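Local atomic coordinates of LbaCas13a H328A (C2c2) (Lachnospiraceae bacterium NK4A179, PDB entry 5WLH), a protein that binds a CRISPR RNA guide and its precursor and probably acts as an RNA-guided ribonuclease that cleaves RNA at adenines. Residues A[122-127]-A[140-145]; A[557-562]-A[590-595]. All blocks are in the same frame, centred on the assembly; numbering follows the deposited sequence.

Contact 1 of 2, residues A[122-127]-A[140-145]; sequences AELSYT and ETCGVD
Leu-124 of helix 115-130 reaches out to Thr-141 and Cys-142. These two lie in the loop that leads from helix 115-130 to helix 146-155. The arrangement is a helix packed against the loop that follows it, in the N-terminal, mostly helical part of Cas13a. The loop folds back along the helix it has just left. The side chain of Leu-124 can be followed outward. Its CB leaves the helix toward the loop but is still 5.4 Å from Cys-142 SG. CG stands opposite the carbonyl carbon (chi1 -65°), which brings CD1 up against Thr-141. From there CD1 does the touching and CD2 stays behind. CD1 comes to 3.8 Å from Thr-141 OG1. The same methyl is 3.9 Å from Thr-141 O, and its gap to Cys-142 SG is 4.4 Å. One methyl therefore sits against a hydroxyl, a carbonyl oxygen and a thiol of the loop. No hydrogen bond joins the two segments. The Thr-141 hydroxyl has its polar partner in the loop itself, Ala-138 O, while Thr-141 O receives a weak bond from Lys-120 NZ. Cys-142 is buried and also packs on Lys-120 and Tyr-121, so the loop touches the helix at several residues, and Pro-137 touches both Leu-124 and Ser-125. Other faces of the helix pack on helices 218-230 and 233-244; Glu-123 makes a salt bridge to Lys-236. The bound RNA comes within about 5 Å of the contact, nearest atom to nearest atom. Within helix 115-130, Glu-123 O accepts both Thr-127 N and Thr-127 OG1, the hydroxyl lying 3.1 Å away and above the carbonyl plane.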
ATOM      1  N   ALA A 122     -11.250  29.877  32.798  1.00 29.31           N
ATOM      2  CA  ALA A 122     -10.753  28.642  32.205  1.00 31.06           C
ATOM      3  C   ALA A 122      -9.251  28.714  31.966  1.00 30.45           C
ATOM      4  O   ALA A 122      -8.528  27.742  32.209  1.00 31.71           O
ATOM      5  CB  ALA A 122     -11.494  28.365  30.903  1.00 25.78           C
ATOM      6  N   GLU A 123      -8.765  29.860  31.486  1.00 34.79           N
ATOM      7  CA  GLU A 123      -7.327  30.037  31.282  1.00 39.33           C
ATOM      8  C   GLU A 123      -6.571  29.883  32.592  1.00 38.72           C
ATOM      9  O   GLU A 123      -5.582  29.141  32.676  1.00 36.88           O
ATOM     10  CB  GLU A 123      -7.044  31.412  30.671  1.00 41.29           C
ATOM     11  CG  GLU A 123      -7.672  31.646  29.314  1.00 47.68           C
ATOM     12  CD  GLU A 123      -6.838  31.086  28.189  1.00 56.62           C
ATOM     13  OE1 GLU A 123      -5.678  30.689  28.450  1.00 61.77           O
ATOM     14  OE2 GLU A 123      -7.334  31.053  27.044  1.00 59.09           O
ATOM     15  N   LEU A 124      -7.029  30.578  33.634  1.00 40.85           N
ATOM     16  CA  LEU A 124      -6.354  30.493  34.922  1.00 40.56           C
ATOM     17  C   LEU A 124      -6.502  29.115  35.553  1.00 36.74           C
ATOM     18  O   LEU A 124      -5.600  28.676  36.275  1.00 36.30           O
ATOM     19  CB  LEU A 124      -6.883  31.570  35.866  1.00 45.05           C
ATOM     20  CG  LEU A 124      -6.580  33.010  35.443  1.00 53.49           C
ATOM     21  CD1 LEU A 124      -6.881  33.976  36.582  1.00 56.20           C
ATOM     22  CD2 LEU A 124      -5.131  33.156  34.964  1.00 54.93           C
ATOM     23  N   SER A 125      -7.620  28.422  35.306  1.00 31.48           N
ATOM     24  CA  SER A 125      -7.777  27.061  35.818  1.00 30.76           C
ATOM     25  C   SER A 125      -6.711  26.142  35.235  1.00 34.40           C
ATOM     26  O   SER A 125      -6.091  25.349  35.949  1.00 31.23           O
ATOM     27  CB  SER A 125      -9.164  26.529  35.484  1.00 31.34           C
ATOM     28  OG  SER A 125      -9.293  25.176  35.877  1.00 26.19           O
ATOM     29  N   TYR A 126      -6.491  26.251  33.924  1.00 30.81           N
ATOM     30  CA  TYR A 126      -5.447  25.482  33.254  1.00 30.88           C
ATOM     31  C   TYR A 126      -4.063  25.883  33.756  1.00 35.39           C
ATOM     32  O   TYR A 126      -3.247  25.025  34.112  1.00 37.14           O
ATOM     33  CB  TYR A 126      -5.566  25.688  31.743  1.00 32.33           C
ATOM     34  CG  TYR A 126      -4.433  25.088  30.945  1.00 37.39           C
ATOM     35  CD1 TYR A 126      -4.045  23.771  31.142  1.00 35.74           C
ATOM     36  CD2 TYR A 126      -3.752  25.840  29.991  1.00 42.86           C
ATOM     37  CE1 TYR A 126      -3.008  23.211  30.414  1.00 41.82           C
ATOM     38  CE2 TYR A 126      -2.711  25.291  29.259  1.00 44.24           C
ATOM     39  CZ  TYR A 126      -2.345  23.978  29.475  1.00 45.66           C
ATOM     40  OH  TYR A 126      -1.315  23.425  28.755  1.00 45.21           O
ATOM     41  N   THR A 127      -3.784  27.189  33.794  1.00 37.40           N
ATOM     42  CA  THR A 127      -2.483  27.661  34.262  1.00 42.08           C
ATOM     43  C   THR A 127      -2.215  27.229  35.697  1.00 40.01           C
ATOM     44  O   THR A 127      -1.070  26.931  36.055  1.00 45.48           O
ATOM     45  CB  THR A 127      -2.410  29.185  34.128  1.00 40.80           C
ATOM     46  OG1 THR A 127      -2.516  29.527  32.743  1.00 43.73           O
ATOM     47  CG2 THR A 127      -1.088  29.731  34.658  1.00 44.03           C
ATOM     48  N   GLU A 140     -12.637  37.201  41.053  1.00 52.32           N
ATOM     49  CA  GLU A 140     -12.126  38.547  41.304  1.00 57.68           C
ATOM     50  C   GLU A 140     -10.881  38.848  40.479  1.00 62.52           C
ATOM     51  O   GLU A 140     -10.646  40.003  40.104  1.00 63.59           O
ATOM     52  CB  GLU A 140     -11.823  38.724  42.792  1.00 56.31           C
ATOM     53  CG  GLU A 140     -13.054  38.903  43.658  1.00 59.07           C
ATOM     54  CD  GLU A 140     -13.734  37.591  44.000  1.00 62.15           C
ATOM     55  OE1 GLU A 140     -14.726  37.627  44.757  1.00 64.29           O
ATOM     56  OE2 GLU A 140     -13.281  36.527  43.519  1.00 61.02           O
ATOM     57  N   THR A 141     -10.077  37.828  40.180  1.00 63.69           N
ATOM     58  CA  THR A 141      -8.876  37.979  39.375  1.00 65.45           C
ATOM     59  C   THR A 141      -9.135  37.753  37.884  1.00 68.75           C
ATOM     60  O   THR A 141      -8.185  37.580  37.113  1.00 70.77           O
ATOM     61  CB  THR A 141      -7.788  37.031  39.886  1.00 65.77           C
ATOM     62  OG1 THR A 141      -8.193  35.673  39.674  1.00 66.58           O
ATOM     63  CG2 THR A 141      -7.559  37.245  41.377  1.00 65.83           C
ATOM     64  N   CYS A 142     -10.402  37.749  37.466  1.00 68.89           N
ATOM     65  CA  CYS A 142     -10.773  37.696  36.058  1.00 69.77           C
ATOM     66  C   CYS A 142     -11.398  39.008  35.586  1.00 72.02           C
ATOM     67  O   CYS A 142     -12.133  39.021  34.593  1.00 71.96           O
ATOM     68  CB  CYS A 142     -11.724  36.521  35.800  1.00 66.14           C
ATOM     69  SG  CYS A 142     -11.129  34.897  36.395  1.00 62.41           S
ATOM     70  N   GLY A 143     -11.118  40.107  36.284  1.00 74.39           N
ATOM     71  CA  GLY A 143     -11.649  41.411  35.921  1.00 75.46           C
ATOM     72  C   GLY A 143     -13.079  41.654  36.352  1.00 75.10           C
ATOM     73  O   GLY A 143     -13.849  42.277  35.607  1.00 73.37           O
ATOM     74  N   VAL A 144     -13.455  41.198  37.547  1.00 75.48           N
ATOM     75  CA  VAL A 144     -14.850  41.160  37.976  1.00 73.77           C
ATOM     76  C   VAL A 144     -14.925  41.458  39.471  1.00 69.37           C
ATOM     77  O   VAL A 144     -14.063  41.029  40.245  1.00 67.33           O
ATOM     78  CB  VAL A 144     -15.488  39.792  37.630  1.00 75.30           C
ATOM     79  CG1 VAL A 144     -16.634  39.444  38.570  1.00 74.59           C
ATOM     80  CG2 VAL A 144     -15.959  39.780  36.178  1.00 76.09           C
ATOM     81  N   ASP A 145     -15.955  42.200  39.871  1.00 67.11           N
ATOM     82  CA  ASP A 145     -16.160  42.599  41.260  1.00 63.66           C
ATOM     83  C   ASP A 145     -16.501  41.382  42.120  1.00 62.05           C
ATOM     84  O   ASP A 145     -16.479  40.235  41.666  1.00 65.31           O
ATOM     85  CB  ASP A 145     -17.262  43.648  41.339  1.00 62.97           C
ATOM     86  CG  ASP A 145     -18.505  43.224  40.595  1.00 58.84           C
ATOM     87  OD1 ASP A 145     -18.497  43.284  39.343  1.00 59.74           O
ATOM     88  OD2 ASP A 145     -19.472  42.799  41.260  1.00 56.82           O
TER

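Contact 2 of 2, residues A[557-562]-A[590-595]; sequences ETLRDT and DFLTDL
Leu-559 and Leu-592 meet with their side chains at about a right angle. Two close approaches join them. Leu-559 CD2 lies 4.1 Å from Leu-592 CB, and Leu-559 CD1 lies 4.1 Å from Leu-592 CD2. Both methyls of Leu-559 are used, against the base and one tip of its partner. Each leucine has CG anti to its backbone N (chi1 180° in Leu-559, 175° in Leu-592), which carries both branches into the interface between the helices. The second pair is looser. Arg-560 brings its aliphatic part to the edge of the Phe-591 ring, with CG near the ring plane and 4.4 Å from CE2. This is contact with the methylene chain, not with the guanidinium over a face. The charged end turns elsewhere: Arg-560 NE forms a salt bridge with Asp-588, at the start of helix 588-602. The arginine thus touches that helix twice, with carbon on the ring and nitrogen on the carboxylate. Helix 559-564 begins just after its N-cap, Thr-558. The carbonyl O of Thr-558 accepts both N and OG1 of Thr-562, and the hydroxyl sits 2.8 Å away, above the carbonyl plane. Helix 588-602 leads straight into an R-X4-H sequence, as in the catalytic motif of HEPN nucleases, so the contact probably belongs to the first HEPN domain. Around it, Leu-513 of helix 486-517 packs on Leu-592, Thr-517 of that helix on Leu-559, and Leu-623 and Met-627 of helix 621-632 on Phe-591.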
ATOM      1  N   GLU A 557      14.084 -26.657 -30.008  1.00 46.44           N
ATOM      2  CA  GLU A 557      13.594 -26.670 -31.384  1.00 49.51           C
ATOM      3  C   GLU A 557      12.327 -25.837 -31.571  1.00 44.99           C
ATOM      4  O   GLU A 557      12.072 -25.358 -32.678  1.00 44.72           O
ATOM      5  CB  GLU A 557      13.357 -28.112 -31.841  1.00 55.18           C
ATOM      6  CG  GLU A 557      14.605 -28.994 -31.777  1.00 60.41           C
ATOM      7  CD  GLU A 557      15.865 -28.294 -32.280  1.00 64.68           C
ATOM      8  OE1 GLU A 557      15.855 -27.785 -33.424  1.00 64.42           O
ATOM      9  OE2 GLU A 557      16.867 -28.255 -31.531  1.00 65.69           O
ATOM     10  N   THR A 558      11.517 -25.656 -30.529  1.00 41.00           N
ATOM     11  CA  THR A 558      10.334 -24.805 -30.617  1.00 42.02           C
ATOM     12  C   THR A 558      10.518 -23.486 -29.877  1.00 39.50           C
ATOM     13  O   THR A 558       9.541 -22.754 -29.677  1.00 36.63           O
ATOM     14  CB  THR A 558       9.100 -25.529 -30.079  1.00 40.26           C
ATOM     15  OG1 THR A 558       9.339 -25.916 -28.721  1.00 39.44           O
ATOM     16  CG2 THR A 558       8.788 -26.758 -30.926  1.00 41.85           C
ATOM     17  N   LEU A 559      11.758 -23.164 -29.504  1.00 35.24           N
ATOM     18  CA  LEU A 559      12.036 -22.016 -28.648  1.00 34.44           C
ATOM     19  C   LEU A 559      11.506 -20.715 -29.243  1.00 34.13           C
ATOM     20  O   LEU A 559      10.833 -19.940 -28.555  1.00 34.60           O
ATOM     21  CB  LEU A 559      13.541 -21.921 -28.399  1.00 30.61           C
ATOM     22  CG  LEU A 559      13.949 -20.746 -27.517  1.00 29.70           C
ATOM     23  CD1 LEU A 559      13.111 -20.751 -26.210  1.00 23.26           C
ATOM     24  CD2 LEU A 559      15.450 -20.789 -27.221  1.00 32.84           C
ATOM     25  N   ARG A 560      11.812 -20.443 -30.517  1.00 32.54           N
ATOM     26  CA  ARG A 560      11.336 -19.199 -31.117  1.00 32.91           C
ATOM     27  C   ARG A 560       9.817 -19.136 -31.137  1.00 36.32           C
ATOM     28  O   ARG A 560       9.232 -18.093 -30.816  1.00 37.59           O
ATOM     29  CB  ARG A 560      11.871 -19.023 -32.533  1.00 35.18           C
ATOM     30  CG  ARG A 560      11.384 -17.736 -33.178  1.00 34.87           C
ATOM     31  CD  ARG A 560      11.735 -17.673 -34.646  1.00 39.02           C
ATOM     32  NE  ARG A 560      13.178 -17.674 -34.822  1.00 36.33           N
ATOM     33  CZ  ARG A 560      13.789 -17.572 -35.994  1.00 40.79           C
ATOM     34  NH1 ARG A 560      13.075 -17.470 -37.112  1.00 40.99           N
ATOM     35  NH2 ARG A 560      15.113 -17.575 -36.043  1.00 40.45           N
ATOM     36  N   ASP A 561       9.155 -20.230 -31.528  1.00 30.88           N
ATOM     37  CA  ASP A 561       7.698 -20.203 -31.558  1.00 30.83           C
ATOM     38  C   ASP A 561       7.123 -20.084 -30.151  1.00 31.07           C
ATOM     39  O   ASP A 561       6.076 -19.451 -29.962  1.00 35.30           O
ATOM     40  CB  ASP A 561       7.156 -21.454 -32.262  1.00 36.04           C
ATOM     41  CG  ASP A 561       7.266 -21.368 -33.787  1.00 41.85           C
ATOM     42  OD1 ASP A 561       7.836 -20.378 -34.303  1.00 39.77           O
ATOM     43  OD2 ASP A 561       6.790 -22.303 -34.466  1.00 46.09           O
ATOM     44  N   THR A 562       7.786 -20.677 -29.155  1.00 33.00           N
ATOM     45  CA  THR A 562       7.338 -20.522 -27.772  1.00 32.93           C
ATOM     46  C   THR A 562       7.456 -19.069 -27.319  1.00 33.01           C
ATOM     47  O   THR A 562       6.509 -18.508 -26.749  1.00 28.70           O
ATOM     48  CB  THR A 562       8.137 -21.443 -26.855  1.00 36.09           C
ATOM     49  OG1 THR A 562       8.045 -22.786 -27.341  1.00 35.60           O
ATOM     50  CG2 THR A 562       7.594 -21.383 -25.427  1.00 33.83           C
ATOM     51  N   ASP A 590      20.020 -17.236 -28.438  1.00 31.66           N
ATOM     52  CA  ASP A 590      20.448 -15.854 -28.244  1.00 36.00           C
ATOM     53  C   ASP A 590      19.258 -14.908 -28.244  1.00 36.83           C
ATOM     54  O   ASP A 590      19.295 -13.859 -27.588  1.00 37.35           O
ATOM     55  CB  ASP A 590      21.447 -15.457 -29.326  1.00 38.13           C
ATOM     56  CG  ASP A 590      22.609 -16.429 -29.420  1.00 44.52           C
ATOM     57  OD1 ASP A 590      23.538 -16.335 -28.587  1.00 42.35           O
ATOM     58  OD2 ASP A 590      22.575 -17.301 -30.312  1.00 47.33           O
ATOM     59  N   PHE A 591      18.207 -15.263 -28.981  1.00 31.52           N
ATOM     60  CA  PHE A 591      16.952 -14.525 -28.912  1.00 33.97           C
ATOM     61  C   PHE A 591      16.396 -14.538 -27.491  1.00 29.93           C
ATOM     62  O   PHE A 591      16.099 -13.479 -26.920  1.00 26.81           O
ATOM     63  CB  PHE A 591      15.953 -15.134 -29.896  1.00 32.71           C
ATOM     64  CG  PHE A 591      14.673 -14.359 -30.041  1.00 31.65           C
ATOM     65  CD1 PHE A 591      14.605 -13.021 -29.698  1.00 33.95           C
ATOM     66  CD2 PHE A 591      13.537 -14.977 -30.541  1.00 37.37           C
ATOM     67  CE1 PHE A 591      13.423 -12.311 -29.840  1.00 36.63           C
ATOM     68  CE2 PHE A 591      12.346 -14.273 -30.689  1.00 41.45           C
ATOM     69  CZ  PHE A 591      12.294 -12.934 -30.329  1.00 36.49           C
ATOM     70  N   LEU A 592      16.276 -15.732 -26.900  1.00 27.37           N
ATOM     71  CA  LEU A 592      15.845 -15.854 -25.506  1.00 31.11           C
ATOM     72  C   LEU A 592      16.765 -15.083 -24.569  1.00 33.26           C
ATOM     73  O   LEU A 592      16.303 -14.406 -23.637  1.00 26.81           O
ATOM     74  CB  LEU A 592      15.806 -17.327 -25.104  1.00 28.47           C
ATOM     75  CG  LEU A 592      15.475 -17.604 -23.639  1.00 28.34           C
ATOM     76  CD1 LEU A 592      14.069 -17.064 -23.378  1.00 25.48           C
ATOM     77  CD2 LEU A 592      15.555 -19.091 -23.338  1.00 28.35           C
ATOM     78  N   THR A 593      18.074 -15.173 -24.806  1.00 29.32           N
ATOM     79  CA  THR A 593      19.048 -14.522 -23.944  1.00 30.73           C
ATOM     80  C   THR A 593      18.936 -13.009 -24.032  1.00 30.84           C
ATOM     81  O   THR A 593      19.089 -12.304 -23.026  1.00 33.06           O
ATOM     82  CB  THR A 593      20.462 -14.993 -24.319  1.00 36.58           C
ATOM     83  OG1 THR A 593      20.669 -16.302 -23.787  1.00 42.51           O
ATOM     84  CG2 THR A 593      21.518 -14.053 -23.751  1.00 38.89           C
ATOM     85  N   ASP A 594      18.642 -12.488 -25.220  1.00 28.55           N
ATOM     86  CA  ASP A 594      18.509 -11.045 -25.350  1.00 31.93           C
ATOM     87  C   ASP A 594      17.276 -10.534 -24.611  1.00 28.33           C
ATOM     88  O   ASP A 594      17.346  -9.518 -23.913  1.00 30.53           O
ATOM     89  CB  ASP A 594      18.470 -10.659 -26.818  1.00 32.44           C
ATOM     90  CG  ASP A 594      19.856 -10.391 -27.374  1.00 40.99           C
ATOM     91  OD1 ASP A 594      20.854 -10.512 -26.623  1.00 46.45           O
ATOM     92  OD2 ASP A 594      19.941 -10.050 -28.556  1.00 43.69           O
ATOM     93  N   LEU A 595      16.147 -11.228 -24.741  1.00 27.05           N
ATOM     94  CA  LEU A 595      14.957 -10.832 -23.991  1.00 25.20           C
ATOM     95  C   LEU A 595      15.192 -10.916 -22.486  1.00 25.65           C
ATOM     96  O   LEU A 595      14.780 -10.023 -21.732  1.00 23.95           O
ATOM     97  CB  LEU A 595      13.778 -11.712 -24.393  1.00 24.25           C
ATOM     98  CG  LEU A 595      13.302 -11.531 -25.833  1.00 24.37           C
ATOM     99  CD1 LEU A 595      12.232 -12.573 -26.095  1.00 27.16           C
ATOM    100  CD2 LEU A 595      12.764 -10.132 -26.090  1.00 26.35           C
TER

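Overall arrangement
The two contacts are separate parts of one chain. Their centres are 86 Å apart, on opposite sides of the chain's centre, and they share no helix. Contact 1 is partly buried and joins a helix to the loop that follows it. Contact 2 is buried and joins two helices. Both rest on leucine methyls, and neither has a hydrogen bond between its segments. The chemistry still differs. In contact 1 a methyl meets sulfur and oxygen atoms of a loop. In contact 2 carbon meets carbon, and the arginine's charge is paired beside it. Contact 1 lies near the bound RNA. The nearest atom of contact 2 is about 18 Å from the bound nucleic acid.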